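Local coordinates for protein transcriptional regulator, LacI family (Corynebacterium glutamicum, PDB 3H5T) that acts as an inositol-dependent transcriptional activator of the inositol phosphate synthase gene, binding palindromic promoter motifs and helping to regulate cell wall biogenesis, at residues L79-E84 with W248-Q253; E261-H266 with L284-S289; T275-A280 with L314-Q319. All blocks are in the same frame, centred on the assembly; numbering follows the deposited sequence.

Interaction 1 (L79-E84 with W248-Q253)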
ATOM      1  N   LEU A  79     -14.779  -0.397  -2.528  1.00 22.15           N
ATOM      2  CA  LEU A  79     -14.180  -1.542  -3.200  1.00 21.91           C
ATOM      3  C   LEU A  79     -13.321  -1.155  -4.404  1.00 21.38           C
ATOM      4  O   LEU A  79     -12.416  -1.900  -4.780  1.00 18.72           O
ATOM      5  CB  LEU A  79     -15.274  -2.501  -3.663  1.00 24.56           C
ATOM      6  CG  LEU A  79     -14.803  -3.906  -4.008  1.00 26.42           C
ATOM      7  CD1 LEU A  79     -14.109  -4.519  -2.797  1.00 26.89           C
ATOM      8  CD2 LEU A  79     -15.996  -4.742  -4.425  1.00 30.02           C
ATOM      9  N   THR A  80     -13.608   0.006  -5.004  1.00 21.44           N
ATOM     10  CA  THR A  80     -12.862   0.481  -6.168  1.00 21.64           C
ATOM     11  C   THR A  80     -11.407   0.777  -5.809  1.00 21.33           C
ATOM     12  O   THR A  80     -10.500   0.577  -6.613  1.00 22.18           O
ATOM     13  CB  THR A  80     -13.499   1.765  -6.776  1.00 23.73           C
ATOM     14  OG1 THR A  80     -13.611   2.778  -5.768  1.00 25.11           O
ATOM     15  CG2 THR A  80     -14.889   1.467  -7.343  1.00 24.15           C
ATOM     16  N   TYR A  81     -11.198   1.251  -4.589  1.00 20.45           N
ATOM     17  CA  TYR A  81      -9.877   1.588  -4.071  1.00 17.27           C
ATOM     18  C   TYR A  81      -8.873   0.462  -4.304  1.00 17.93           C
ATOM     19  O   TYR A  81      -7.725   0.713  -4.655  1.00 20.76           O
ATOM     20  CB  TYR A  81      -9.990   1.850  -2.575  1.00 15.28           C
ATOM     21  CG  TYR A  81      -8.901   2.689  -1.969  1.00 11.78           C
ATOM     22  CD1 TYR A  81      -8.955   4.083  -2.023  1.00  9.33           C
ATOM     23  CD2 TYR A  81      -7.818   2.091  -1.322  1.00 10.98           C
ATOM     24  CE1 TYR A  81      -7.956   4.863  -1.452  1.00 10.27           C
ATOM     25  CE2 TYR A  81      -6.817   2.855  -0.750  1.00 10.90           C
ATOM     26  CZ  TYR A  81      -6.887   4.238  -0.819  1.00 13.60           C
ATOM     27  OH  TYR A  81      -5.869   4.993  -0.278  1.00 17.63           O
ATOM     28  N   ALA A  82      -9.303  -0.779  -4.098  1.00 16.72           N
ATOM     29  CA  ALA A  82      -8.429  -1.939  -4.276  1.00 16.08           C
ATOM     30  C   ALA A  82      -7.960  -2.125  -5.726  1.00 17.99           C
ATOM     31  O   ALA A  82      -7.075  -2.940  -6.002  1.00 17.90           O
ATOM     32  CB  ALA A  82      -9.139  -3.198  -3.803  1.00 13.87           C
ATOM     33  N   PHE A  83      -8.557  -1.376  -6.651  1.00 17.79           N
ATOM     34  CA  PHE A  83      -8.179  -1.478  -8.056  1.00 17.78           C
ATOM     35  C   PHE A  83      -7.778  -0.162  -8.696  1.00 17.79           C
ATOM     36  O   PHE A  83      -7.295  -0.160  -9.820  1.00 18.19           O
ATOM     37  CB  PHE A  83      -9.313  -2.093  -8.873  1.00 16.09           C
ATOM     38  CG  PHE A  83      -9.647  -3.482  -8.470  1.00 14.68           C
ATOM     39  CD1 PHE A  83      -8.704  -4.498  -8.600  1.00 15.58           C
ATOM     40  CD2 PHE A  83     -10.874  -3.775  -7.889  1.00 13.23           C
ATOM     41  CE1 PHE A  83      -8.981  -5.784  -8.146  1.00 12.04           C
ATOM     42  CE2 PHE A  83     -11.153  -5.044  -7.440  1.00 11.01           C
ATOM     43  CZ  PHE A  83     -10.204  -6.051  -7.566  1.00 11.17           C
ATOM     44  N   GLU A  84      -7.977   0.948  -7.992  1.00 18.60           N
ATOM     45  CA  GLU A  84      -7.628   2.249  -8.543  1.00 19.22           C
ATOM     46  C   GLU A  84      -6.521   2.979  -7.803  1.00 20.07           C
ATOM     47  O   GLU A  84      -5.935   3.918  -8.340  1.00 22.23           O
ATOM     48  CB  GLU A  84      -8.873   3.118  -8.642  1.00 18.03           C
ATOM     49  CG  GLU A  84      -9.955   2.414  -9.416  1.00 21.09           C
ATOM     50  CD  GLU A  84     -11.093   3.319  -9.815  1.00 24.66           C
ATOM     51  OE1 GLU A  84     -11.657   4.033  -8.943  1.00 21.74           O
ATOM     52  OE2 GLU A  84     -11.426   3.299 -11.016  1.00 25.24           O
ATOM     53  N   TRP A 248     -10.387  13.805   2.711  1.00 23.60           N
ATOM     54  CA  TRP A 248     -10.931  12.620   3.357  1.00 23.55           C
ATOM     55  C   TRP A 248     -11.004  11.422   2.410  1.00 24.27           C
ATOM     56  O   TRP A 248     -10.694  10.292   2.793  1.00 24.67           O
ATOM     57  CB  TRP A 248     -12.311  12.938   3.913  1.00 21.67           C
ATOM     58  CG  TRP A 248     -12.702  12.062   5.041  1.00 20.65           C
ATOM     59  CD1 TRP A 248     -12.199  12.088   6.303  1.00 20.98           C
ATOM     60  CD2 TRP A 248     -13.699  11.039   5.020  1.00 20.01           C
ATOM     61  NE1 TRP A 248     -12.826  11.143   7.079  1.00 23.90           N
ATOM     62  CE2 TRP A 248     -13.751  10.483   6.314  1.00 21.48           C
ATOM     63  CE3 TRP A 248     -14.555  10.535   4.029  1.00 20.58           C
ATOM     64  CZ2 TRP A 248     -14.629   9.445   6.652  1.00 21.24           C
ATOM     65  CZ3 TRP A 248     -15.429   9.501   4.363  1.00 20.11           C
ATOM     66  CH2 TRP A 248     -15.456   8.968   5.667  1.00 20.14           C
ATOM     67  N   ILE A 249     -11.428  11.670   1.176  1.00 23.86           N
ATOM     68  CA  ILE A 249     -11.510  10.621   0.173  1.00 23.27           C
ATOM     69  C   ILE A 249     -10.288  10.759  -0.730  1.00 24.43           C
ATOM     70  O   ILE A 249      -9.987  11.847  -1.215  1.00 22.98           O
ATOM     71  CB  ILE A 249     -12.806  10.751  -0.659  1.00 22.41           C
ATOM     72  CG1 ILE A 249     -14.005  10.434   0.228  1.00 21.34           C
ATOM     73  CG2 ILE A 249     -12.760   9.828  -1.869  1.00 20.51           C
ATOM     74  CD1 ILE A 249     -15.322  10.817  -0.370  1.00 21.72           C
ATOM     75  N   ASN A 250      -9.568   9.660  -0.934  1.00 27.38           N
ATOM     76  CA  ASN A 250      -8.373   9.682  -1.778  1.00 28.64           C
ATOM     77  C   ASN A 250      -8.722   9.312  -3.224  1.00 29.60           C
ATOM     78  O   ASN A 250      -8.757   8.137  -3.580  1.00 28.88           O
ATOM     79  CB  ASN A 250      -7.313   8.725  -1.206  1.00 26.51           C
ATOM     80  CG  ASN A 250      -5.949   8.871  -1.883  1.00 27.01           C
ATOM     81  OD1 ASN A 250      -5.494   9.973  -2.145  1.00 25.07           O
ATOM     82  ND2 ASN A 250      -5.286   7.748  -2.138  1.00 27.87           N
ATOM     83  N   ASN A 251      -8.994  10.339  -4.032  1.00 31.49           N
ATOM     84  CA  ASN A 251      -9.345  10.205  -5.456  1.00 33.20           C
ATOM     85  C   ASN A 251      -8.448  11.081  -6.305  1.00 33.92           C
ATOM     86  O   ASN A 251      -7.753  11.959  -5.802  1.00 34.71           O
ATOM     87  CB  ASN A 251     -10.770  10.692  -5.742  1.00 34.55           C
ATOM     88  CG  ASN A 251     -11.812   9.760  -5.241  1.00 37.37           C
ATOM     89  OD1 ASN A 251     -13.004   9.971  -5.466  1.00 40.08           O
ATOM     90  ND2 ASN A 251     -11.384   8.715  -4.547  1.00 40.51           N
ATOM     91  N   ARG A 252      -8.507  10.863  -7.609  1.00 34.05           N
ATOM     92  CA  ARG A 252      -7.730  11.657  -8.537  1.00 35.35           C
ATOM     93  C   ARG A 252      -8.323  13.067  -8.507  1.00 32.85           C
ATOM     94  O   ARG A 252      -7.596  14.054  -8.575  1.00 32.41           O
ATOM     95  CB  ARG A 252      -7.817  11.053  -9.945  1.00 37.49           C
ATOM     96  CG  ARG A 252      -7.002  11.783 -10.997  1.00 44.16           C
ATOM     97  CD  ARG A 252      -7.025  11.029 -12.325  1.00 49.52           C
ATOM     98  NE  ARG A 252      -6.443  11.804 -13.418  1.00 53.15           N
ATOM     99  CZ  ARG A 252      -6.955  12.939 -13.884  1.00 55.67           C
ATOM    100  NH1 ARG A 252      -8.065  13.438 -13.353  1.00 56.51           N
ATOM    101  NH2 ARG A 252      -6.361  13.577 -14.885  1.00 57.04           N
ATOM    102  N   GLN A 253      -9.645  13.146  -8.372  1.00 31.66           N
ATOM    103  CA  GLN A 253     -10.350  14.425  -8.329  1.00 31.80           C
ATOM    104  C   GLN A 253     -10.179  15.182  -7.012  1.00 31.37           C
ATOM    105  O   GLN A 253     -10.078  16.405  -7.010  1.00 34.67           O
ATOM    106  CB  GLN A 253     -11.842  14.220  -8.602  1.00 33.37           C
ATOM    107  CG  GLN A 253     -12.648  15.513  -8.657  1.00 36.29           C
ATOM    108  CD  GLN A 253     -12.168  16.461  -9.753  1.00 39.37           C
ATOM    109  OE1 GLN A 253     -11.982  16.059 -10.913  1.00 38.40           O
ATOM    110  NE2 GLN A 253     -11.975  17.727  -9.393  1.00 38.23           N
TER
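Y81 lays the edge of its phenol ring against the side chain of N250, and this one pair carries almost the whole contact. Ring carbon Y81 CE1 lies 3.9 Å from N250 CB, which sits in the plane of the ring, so the methylene meets the rim rather than the pi face. Further out, N250 ND2 points at Y81 OH over 3.4 Å; the N-H...O angle is 148° and, at this length, the hydrogen bond is weak. The two side chains cross at about a right angle, and the ring and amide planes stand 56° apart, so there is no stacking. Y81 reaches across because CG lies anti to its backbone N (chi1 -158°), which carries the hydroxyl forward from a CB that does not itself face N250. Tyrosine suits the place: its ring also touches L75 and S88 of its own lobe, while the hydroxyl at its far end offers a polar partner. Asparagine suits the other side, supplying an apolar CB for the ring edge and an amide N-H for the oxygen. N251 ND2 donates to N250 O at 2.9 Å, from well above the carbonyl plane and away from its lone pairs. N251 stands at the N-cap of helix 252-265 but turns its amide back to N250 instead of capping. Y81 belongs to the short helix after strand 70-75 in one sheet, whereas N250 lies in the turn after strand 244-247 in the other. A small, polar contact between loops at the C-terminal ends of strands from two sheets is what would be expected across the interlobe cleft of the periplasmic-binding-protein fold, where effectors of LacI-family regulators bind.

Interaction 2 (E261-H266 with L284-S289)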
ATOM      1  N   GLU A 261      -6.545  24.133  -3.603  1.00 31.60           N
ATOM      2  CA  GLU A 261      -6.852  24.957  -2.439  1.00 31.78           C
ATOM      3  C   GLU A 261      -5.622  25.408  -1.649  1.00 31.63           C
ATOM      4  O   GLU A 261      -5.526  26.563  -1.248  1.00 33.28           O
ATOM      5  CB  GLU A 261      -7.804  24.211  -1.501  1.00 32.69           C
ATOM      6  CG  GLU A 261      -8.649  25.138  -0.656  1.00 33.97           C
ATOM      7  CD  GLU A 261      -9.268  24.454   0.533  1.00 34.23           C
ATOM      8  OE1 GLU A 261      -9.941  23.417   0.349  1.00 33.59           O
ATOM      9  OE2 GLU A 261      -9.081  24.966   1.656  1.00 36.11           O
ATOM     10  N   LEU A 262      -4.691  24.491  -1.420  1.00 30.56           N
ATOM     11  CA  LEU A 262      -3.479  24.787  -0.663  1.00 30.07           C
ATOM     12  C   LEU A 262      -2.557  25.794  -1.352  1.00 31.66           C
ATOM     13  O   LEU A 262      -2.034  26.710  -0.717  1.00 29.80           O
ATOM     14  CB  LEU A 262      -2.698  23.492  -0.410  1.00 27.98           C
ATOM     15  CG  LEU A 262      -1.362  23.634   0.314  1.00 25.52           C
ATOM     16  CD1 LEU A 262      -1.611  23.953   1.768  1.00 23.98           C
ATOM     17  CD2 LEU A 262      -0.568  22.353   0.185  1.00 25.76           C
ATOM     18  N   LEU A 263      -2.351  25.605  -2.653  1.00 33.42           N
ATOM     19  CA  LEU A 263      -1.474  26.474  -3.428  1.00 34.73           C
ATOM     20  C   LEU A 263      -2.156  27.786  -3.775  1.00 35.56           C
ATOM     21  O   LEU A 263      -1.498  28.797  -4.005  1.00 36.09           O
ATOM     22  CB  LEU A 263      -1.033  25.757  -4.708  1.00 34.83           C
ATOM     23  CG  LEU A 263      -0.272  24.452  -4.457  1.00 35.18           C
ATOM     24  CD1 LEU A 263       0.073  23.794  -5.780  1.00 33.87           C
ATOM     25  CD2 LEU A 263       0.983  24.746  -3.633  1.00 33.95           C
ATOM     26  N   GLU A 264      -3.482  27.754  -3.813  1.00 36.05           N
ATOM     27  CA  GLU A 264      -4.286  28.926  -4.118  1.00 37.02           C
ATOM     28  C   GLU A 264      -4.396  29.768  -2.843  1.00 37.77           C
ATOM     29  O   GLU A 264      -4.458  30.995  -2.900  1.00 40.08           O
ATOM     30  CB  GLU A 264      -5.675  28.478  -4.584  1.00 37.35           C
ATOM     31  CG  GLU A 264      -6.209  29.200  -5.799  1.00 37.81           C
ATOM     32  CD  GLU A 264      -7.403  28.491  -6.407  1.00 38.41           C
ATOM     33  OE1 GLU A 264      -8.343  28.140  -5.659  1.00 38.96           O
ATOM     34  OE2 GLU A 264      -7.405  28.287  -7.638  1.00 37.85           O
ATOM     35  N   THR A 265      -4.405  29.090  -1.697  1.00 36.62           N
ATOM     36  CA  THR A 265      -4.504  29.739  -0.397  1.00 36.05           C
ATOM     37  C   THR A 265      -3.156  30.268   0.106  1.00 37.39           C
ATOM     38  O   THR A 265      -3.085  31.321   0.749  1.00 36.94           O
ATOM     39  CB  THR A 265      -5.093  28.767   0.638  1.00 35.27           C
ATOM     40  OG1 THR A 265      -6.414  28.391   0.227  1.00 35.49           O
ATOM     41  CG2 THR A 265      -5.162  29.411   2.013  1.00 33.77           C
ATOM     42  N   HIS A 266      -2.088  29.531  -0.177  1.00 38.07           N
ATOM     43  CA  HIS A 266      -0.747  29.937   0.230  1.00 39.53           C
ATOM     44  C   HIS A 266       0.140  29.975  -1.025  1.00 40.59           C
ATOM     45  O   HIS A 266       0.936  29.063  -1.264  1.00 41.09           O
ATOM     46  CB  HIS A 266      -0.176  28.949   1.259  1.00 37.65           C
ATOM     47  CG  HIS A 266      -1.048  28.747   2.462  1.00 38.10           C
ATOM     48  ND1 HIS A 266      -2.141  27.907   2.460  1.00 38.90           N
ATOM     49  CD2 HIS A 266      -0.988  29.279   3.707  1.00 37.64           C
ATOM     50  CE1 HIS A 266      -2.716  27.927   3.649  1.00 37.30           C
ATOM     51  NE2 HIS A 266      -2.036  28.752   4.425  1.00 36.76           N
ATOM     52  N   LEU A 284       0.744  17.783  -9.292  1.00 32.82           N
ATOM     53  CA  LEU A 284       1.324  17.911 -10.630  1.00 33.55           C
ATOM     54  C   LEU A 284       0.218  18.201 -11.635  1.00 33.81           C
ATOM     55  O   LEU A 284       0.382  19.031 -12.532  1.00 34.13           O
ATOM     56  CB  LEU A 284       2.075  16.633 -11.013  1.00 32.59           C
ATOM     57  CG  LEU A 284       3.326  16.343 -10.171  1.00 33.57           C
ATOM     58  CD1 LEU A 284       3.857  14.938 -10.451  1.00 33.88           C
ATOM     59  CD2 LEU A 284       4.374  17.391 -10.472  1.00 31.74           C
ATOM     60  N   GLU A 285      -0.912  17.522 -11.474  1.00 33.78           N
ATOM     61  CA  GLU A 285      -2.038  17.732 -12.361  1.00 35.00           C
ATOM     62  C   GLU A 285      -2.567  19.141 -12.138  1.00 36.35           C
ATOM     63  O   GLU A 285      -3.142  19.739 -13.045  1.00 37.43           O
ATOM     64  CB  GLU A 285      -3.140  16.710 -12.084  1.00 37.92           C
ATOM     65  CG  GLU A 285      -4.228  16.676 -13.153  1.00 41.82           C
ATOM     66  CD  GLU A 285      -5.275  15.607 -12.891  1.00 44.81           C
ATOM     67  OE1 GLU A 285      -4.891  14.457 -12.571  1.00 46.95           O
ATOM     68  OE2 GLU A 285      -6.481  15.913 -13.014  1.00 45.61           O
ATOM     69  N   TYR A 286      -2.373  19.677 -10.930  1.00 36.47           N
ATOM     70  CA  TYR A 286      -2.836  21.034 -10.644  1.00 36.11           C
ATOM     71  C   TYR A 286      -1.869  22.071 -11.202  1.00 34.92           C
ATOM     72  O   TYR A 286      -2.295  23.028 -11.841  1.00 35.07           O
ATOM     73  CB  TYR A 286      -3.002  21.302  -9.144  1.00 34.93           C
ATOM     74  CG  TYR A 286      -3.188  22.780  -8.897  1.00 33.54           C
ATOM     75  CD1 TYR A 286      -4.324  23.440  -9.365  1.00 33.89           C
ATOM     76  CD2 TYR A 286      -2.174  23.546  -8.322  1.00 33.74           C
ATOM     77  CE1 TYR A 286      -4.441  24.827  -9.279  1.00 31.66           C
ATOM     78  CE2 TYR A 286      -2.284  24.940  -8.233  1.00 32.29           C
ATOM     79  CZ  TYR A 286      -3.419  25.565  -8.717  1.00 30.65           C
ATOM     80  OH  TYR A 286      -3.529  26.928  -8.656  1.00 31.39           O
ATOM     81  N   LEU A 287      -0.579  21.901 -10.934  1.00 34.39           N
ATOM     82  CA  LEU A 287       0.418  22.833 -11.452  1.00 34.43           C
ATOM     83  C   LEU A 287       0.225  22.936 -12.967  1.00 36.60           C
ATOM     84  O   LEU A 287       0.246  24.028 -13.544  1.00 36.72           O
ATOM     85  CB  LEU A 287       1.831  22.335 -11.156  1.00 29.66           C
ATOM     86  CG  LEU A 287       2.358  22.423  -9.724  1.00 29.35           C
ATOM     87  CD1 LEU A 287       3.787  21.883  -9.683  1.00 26.50           C
ATOM     88  CD2 LEU A 287       2.321  23.862  -9.235  1.00 28.16           C
ATOM     89  N   LYS A 288       0.016  21.782 -13.593  1.00 37.06           N
ATOM     90  CA  LYS A 288      -0.182  21.693 -15.033  1.00 38.13           C
ATOM     91  C   LYS A 288      -1.377  22.496 -15.557  1.00 38.59           C
ATOM     92  O   LYS A 288      -1.340  23.013 -16.673  1.00 38.24           O
ATOM     93  CB  LYS A 288      -0.335  20.225 -15.430  1.00 38.17           C
ATOM     94  CG  LYS A 288      -0.535  19.995 -16.914  1.00 41.05           C
ATOM     95  CD  LYS A 288      -0.336  18.531 -17.270  1.00 43.16           C
ATOM     96  CE  LYS A 288      -0.494  18.308 -18.764  1.00 45.20           C
ATOM     97  NZ  LYS A 288      -0.492  16.858 -19.117  1.00 46.80           N
ATOM     98  N   SER A 289      -2.434  22.599 -14.756  1.00 39.00           N
ATOM     99  CA  SER A 289      -3.631  23.327 -15.173  1.00 38.44           C
ATOM    100  C   SER A 289      -3.430  24.839 -15.170  1.00 38.24           C
ATOM    101  O   SER A 289      -4.203  25.574 -15.780  1.00 37.68           O
ATOM    102  CB  SER A 289      -4.825  22.957 -14.275  1.00 37.83           C
ATOM    103  OG  SER A 289      -4.627  23.349 -12.924  1.00 37.93           O
TER
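L263 and Y286 bury nearly equal areas and form the heart of this helix-helix contact, with E264 adding a smaller share at the margin. Methyl L263 CD1 touches the edge of the tyrosine ring, 3.4 Å from Y286 CD2, and lies near the ring plane. L263 CB reinforces this, 3.8 Å from Y286 CE2, as the two side chains slide past each other in opposite directions. With CG anti to its backbone N (chi1 168°), Y286 swings its ring toward the other helix and meets L263 with its CD2-CE2 edge. The same L263 CD1 also meets L287 CD2 at 4.1 Å; leucine suits the place because its branched end brings CD1 to both the ring edge and L287. Tyrosine gives an apolar edge, and its hydroxyl points toward the exposed E264, whose OE2 is 4.2 Å from Y286 OH, too far for a hydrogen bond. The local axes pass 11.2 Å apart at -49°, a wide spacing bridged by long side chains. Helices 252-265 and 277-289 pack side by side against the sheet containing strand 271-274: L262 and L263 rest on V272 of that strand, Y286 leans on F256 and K260 of the first helix, and L287 reaches A294 in the loop beyond the second.

Interaction 3 (T275-A280 with L314-Q319)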
ATOM      1  N   THR A 275       2.075  13.065   1.868  1.00 19.92           N
ATOM      2  CA  THR A 275       2.100  11.863   2.675  1.00 20.32           C
ATOM      3  C   THR A 275       1.962  10.612   1.800  1.00 22.04           C
ATOM      4  O   THR A 275       2.291   9.496   2.230  1.00 20.52           O
ATOM      5  CB  THR A 275       0.952  11.909   3.694  1.00 20.35           C
ATOM      6  OG1 THR A 275       1.292  12.826   4.744  1.00 21.93           O
ATOM      7  CG2 THR A 275       0.688  10.546   4.276  1.00 23.25           C
ATOM      8  N   VAL A 276       1.490  10.807   0.572  1.00 20.95           N
ATOM      9  CA  VAL A 276       1.294   9.694  -0.350  1.00 23.94           C
ATOM     10  C   VAL A 276       1.474  10.150  -1.810  1.00 24.59           C
ATOM     11  O   VAL A 276       1.041  11.244  -2.165  1.00 25.10           O
ATOM     12  CB  VAL A 276      -0.122   9.084  -0.117  1.00 24.53           C
ATOM     13  CG1 VAL A 276      -0.986   9.207  -1.364  1.00 25.21           C
ATOM     14  CG2 VAL A 276       0.011   7.653   0.323  1.00 24.40           C
ATOM     15  N   ASP A 277       2.115   9.324  -2.643  1.00 24.87           N
ATOM     16  CA  ASP A 277       2.352   9.675  -4.053  1.00 24.74           C
ATOM     17  C   ASP A 277       1.120  10.233  -4.762  1.00 24.41           C
ATOM     18  O   ASP A 277       1.228  11.176  -5.551  1.00 24.26           O
ATOM     19  CB  ASP A 277       2.843   8.468  -4.862  1.00 26.22           C
ATOM     20  CG  ASP A 277       4.304   8.139  -4.620  1.00 28.91           C
ATOM     21  OD1 ASP A 277       5.004   8.918  -3.937  1.00 27.26           O
ATOM     22  OD2 ASP A 277       4.752   7.089  -5.133  1.00 30.65           O
ATOM     23  N   ALA A 278      -0.039   9.639  -4.497  1.00 22.47           N
ATOM     24  CA  ALA A 278      -1.281  10.077  -5.125  1.00 22.56           C
ATOM     25  C   ALA A 278      -1.450  11.579  -4.986  1.00 23.51           C
ATOM     26  O   ALA A 278      -1.808  12.262  -5.947  1.00 24.06           O
ATOM     27  CB  ALA A 278      -2.470   9.365  -4.499  1.00 21.11           C
ATOM     28  N   LEU A 279      -1.191  12.084  -3.782  1.00 23.66           N
ATOM     29  CA  LEU A 279      -1.314  13.509  -3.502  1.00 23.56           C
ATOM     30  C   LEU A 279      -0.332  14.325  -4.333  1.00 24.74           C
ATOM     31  O   LEU A 279      -0.657  15.423  -4.793  1.00 24.98           O
ATOM     32  CB  LEU A 279      -1.085  13.785  -2.014  1.00 18.96           C
ATOM     33  CG  LEU A 279      -2.202  13.413  -1.042  1.00 19.54           C
ATOM     34  CD1 LEU A 279      -1.698  13.604   0.371  1.00 18.03           C
ATOM     35  CD2 LEU A 279      -3.431  14.277  -1.283  1.00 18.20           C
ATOM     36  N   ALA A 280       0.873  13.793  -4.510  1.00 24.16           N
ATOM     37  CA  ALA A 280       1.880  14.483  -5.305  1.00 25.96           C
ATOM     38  C   ALA A 280       1.378  14.615  -6.744  1.00 25.29           C
ATOM     39  O   ALA A 280       1.585  15.638  -7.377  1.00 26.67           O
ATOM     40  CB  ALA A 280       3.212  13.716  -5.272  1.00 25.26           C
ATOM     41  N   LEU A 314       9.703  11.047  -9.677  1.00 31.26           N
ATOM     42  CA  LEU A 314       9.254  11.915  -8.591  1.00 29.59           C
ATOM     43  C   LEU A 314      10.143  11.686  -7.376  1.00 28.60           C
ATOM     44  O   LEU A 314      10.529  10.553  -7.098  1.00 28.78           O
ATOM     45  CB  LEU A 314       7.814  11.552  -8.220  1.00 28.46           C
ATOM     46  CG  LEU A 314       7.121  12.276  -7.065  1.00 27.47           C
ATOM     47  CD1 LEU A 314       6.681  13.630  -7.572  1.00 23.91           C
ATOM     48  CD2 LEU A 314       5.903  11.468  -6.563  1.00 22.10           C
ATOM     49  N   THR A 315      10.482  12.751  -6.657  1.00 28.01           N
ATOM     50  CA  THR A 315      11.284  12.589  -5.450  1.00 26.44           C
ATOM     51  C   THR A 315      10.296  11.942  -4.486  1.00 26.99           C
ATOM     52  O   THR A 315       9.202  12.471  -4.283  1.00 28.22           O
ATOM     53  CB  THR A 315      11.732  13.937  -4.890  1.00 25.62           C
ATOM     54  OG1 THR A 315      12.506  14.628  -5.876  1.00 24.38           O
ATOM     55  CG2 THR A 315      12.565  13.736  -3.643  1.00 24.53           C
ATOM     56  N   THR A 316      10.661  10.808  -3.897  1.00 24.45           N
ATOM     57  CA  THR A 316       9.728  10.119  -3.017  1.00 23.38           C
ATOM     58  C   THR A 316      10.386   9.017  -2.161  1.00 24.12           C
ATOM     59  O   THR A 316      11.568   8.721  -2.315  1.00 23.82           O
ATOM     60  CB  THR A 316       8.583   9.501  -3.881  1.00 22.80           C
ATOM     61  OG1 THR A 316       7.578   8.932  -3.036  1.00 22.17           O
ATOM     62  CG2 THR A 316       9.145   8.421  -4.825  1.00 19.18           C
ATOM     63  N   VAL A 317       9.605   8.428  -1.258  1.00 22.78           N
ATOM     64  CA  VAL A 317      10.079   7.354  -0.382  1.00 24.76           C
ATOM     65  C   VAL A 317       9.596   6.021  -0.956  1.00 25.93           C
ATOM     66  O   VAL A 317       8.389   5.790  -1.073  1.00 27.70           O
ATOM     67  CB  VAL A 317       9.511   7.505   1.061  1.00 23.64           C
ATOM     68  CG1 VAL A 317       9.960   6.348   1.931  1.00 19.29           C
ATOM     69  CG2 VAL A 317       9.965   8.827   1.665  1.00 24.19           C
ATOM     70  N   ILE A 318      10.516   5.142  -1.329  1.00 26.05           N
ATOM     71  CA  ILE A 318      10.086   3.865  -1.879  1.00 25.02           C
ATOM     72  C   ILE A 318       9.737   2.871  -0.788  1.00 25.46           C
ATOM     73  O   ILE A 318      10.524   2.607   0.118  1.00 25.93           O
ATOM     74  CB  ILE A 318      11.145   3.245  -2.812  1.00 23.84           C
ATOM     75  CG1 ILE A 318      11.438   4.217  -3.962  1.00 19.51           C
ATOM     76  CG2 ILE A 318      10.634   1.892  -3.355  1.00 16.77           C
ATOM     77  CD1 ILE A 318      12.296   3.639  -5.049  1.00 18.46           C
ATOM     78  N   GLN A 319       8.534   2.331  -0.895  1.00 25.89           N
ATOM     79  CA  GLN A 319       8.018   1.362   0.054  1.00 26.79           C
ATOM     80  C   GLN A 319       7.702   0.068  -0.700  1.00 26.62           C
ATOM     81  O   GLN A 319       6.995   0.070  -1.712  1.00 27.79           O
ATOM     82  CB  GLN A 319       6.768   1.939   0.718  1.00 26.14           C
ATOM     83  CG  GLN A 319       5.973   0.959   1.534  1.00 30.79           C
ATOM     84  CD  GLN A 319       4.784   1.617   2.208  1.00 31.86           C
ATOM     85  OE1 GLN A 319       4.121   2.481   1.623  1.00 31.41           O
ATOM     86  NE2 GLN A 319       4.501   1.202   3.438  1.00 32.86           N
TER
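D277 and A280, on the first turn of helix 277-289, meet L314 and T316 where a helix of one alpha/beta lobe of the periplasmic-binding-protein fold packs on a strand that pairs with the other lobe's sheet. The apolar half is simple: A280 CB faces methyl L314 CD2 at 3.7 Å. Alanine is small enough to let the leucine come close to the helix, and the leucine reaches it by placing CG anti to its backbone N (chi1 177°). L314 CD2 also lies 3.8 Å from D277 OD1, so the same methyl touches both the alanine and the carboxylate oxygen. The polar half joins T316 OG1 to D277 OD1 at 2.7 Å, with the threonine as donor; the position of this hydroxyl is less certain, and the bond is correspondingly doubtful in detail. Threonine fits a strand with its beta-branched carbon while offering a hydroxyl to the acid, and the two side chains cross at about a right angle. Aspartate suits the helix start, where its charge would probably be favoured by the helix dipole. Its CG stands beside the backbone N (chi1 -77°), which brings the carboxylate up to the strand although its CB does not head there directly.

Backbone pairing sets both partners in place. D277 bonds to F303, just beyond strand 299-302, while T315 bonds to G302 at that strand's end and V317 to D304. T316 pairs with H352 of strand 344-352, a member of the other lobe's sheet. The 314-319 segment thus touches both sheets, consistent with one of the interlobe crossovers of this family. All four touching residues are buried, and the second carboxylate oxygen has partners within the protein: D277 OD2 accepts hydrogen bonds from both G305 N and T306 N.

Overall arrangement
The three contacts differ in burial and in chemistry. Interaction 1 is a small surface meeting of two lobes, resting on a ring edge and one weak bond. Interaction 2 is partly buried and apolar, joining two helices on one face of a sheet. Interaction 3 is fully buried and pairs a carboxylate with methyl packing between the start of helix 277-289 and strand 316-318. Interaction 1 uses the turn leading into helix 252-265, which itself makes interaction 2; the salt bridge R252 NH2 to E285 OE1 (2.9 Å) ties them together. Helix 277-289 serves interactions 2 and 3, where L284 CD1 packs on L314 CD1 at 4.2 Å. N250 OD1 lies 3.9 Å from A278 CB, linking interactions 1 and 3.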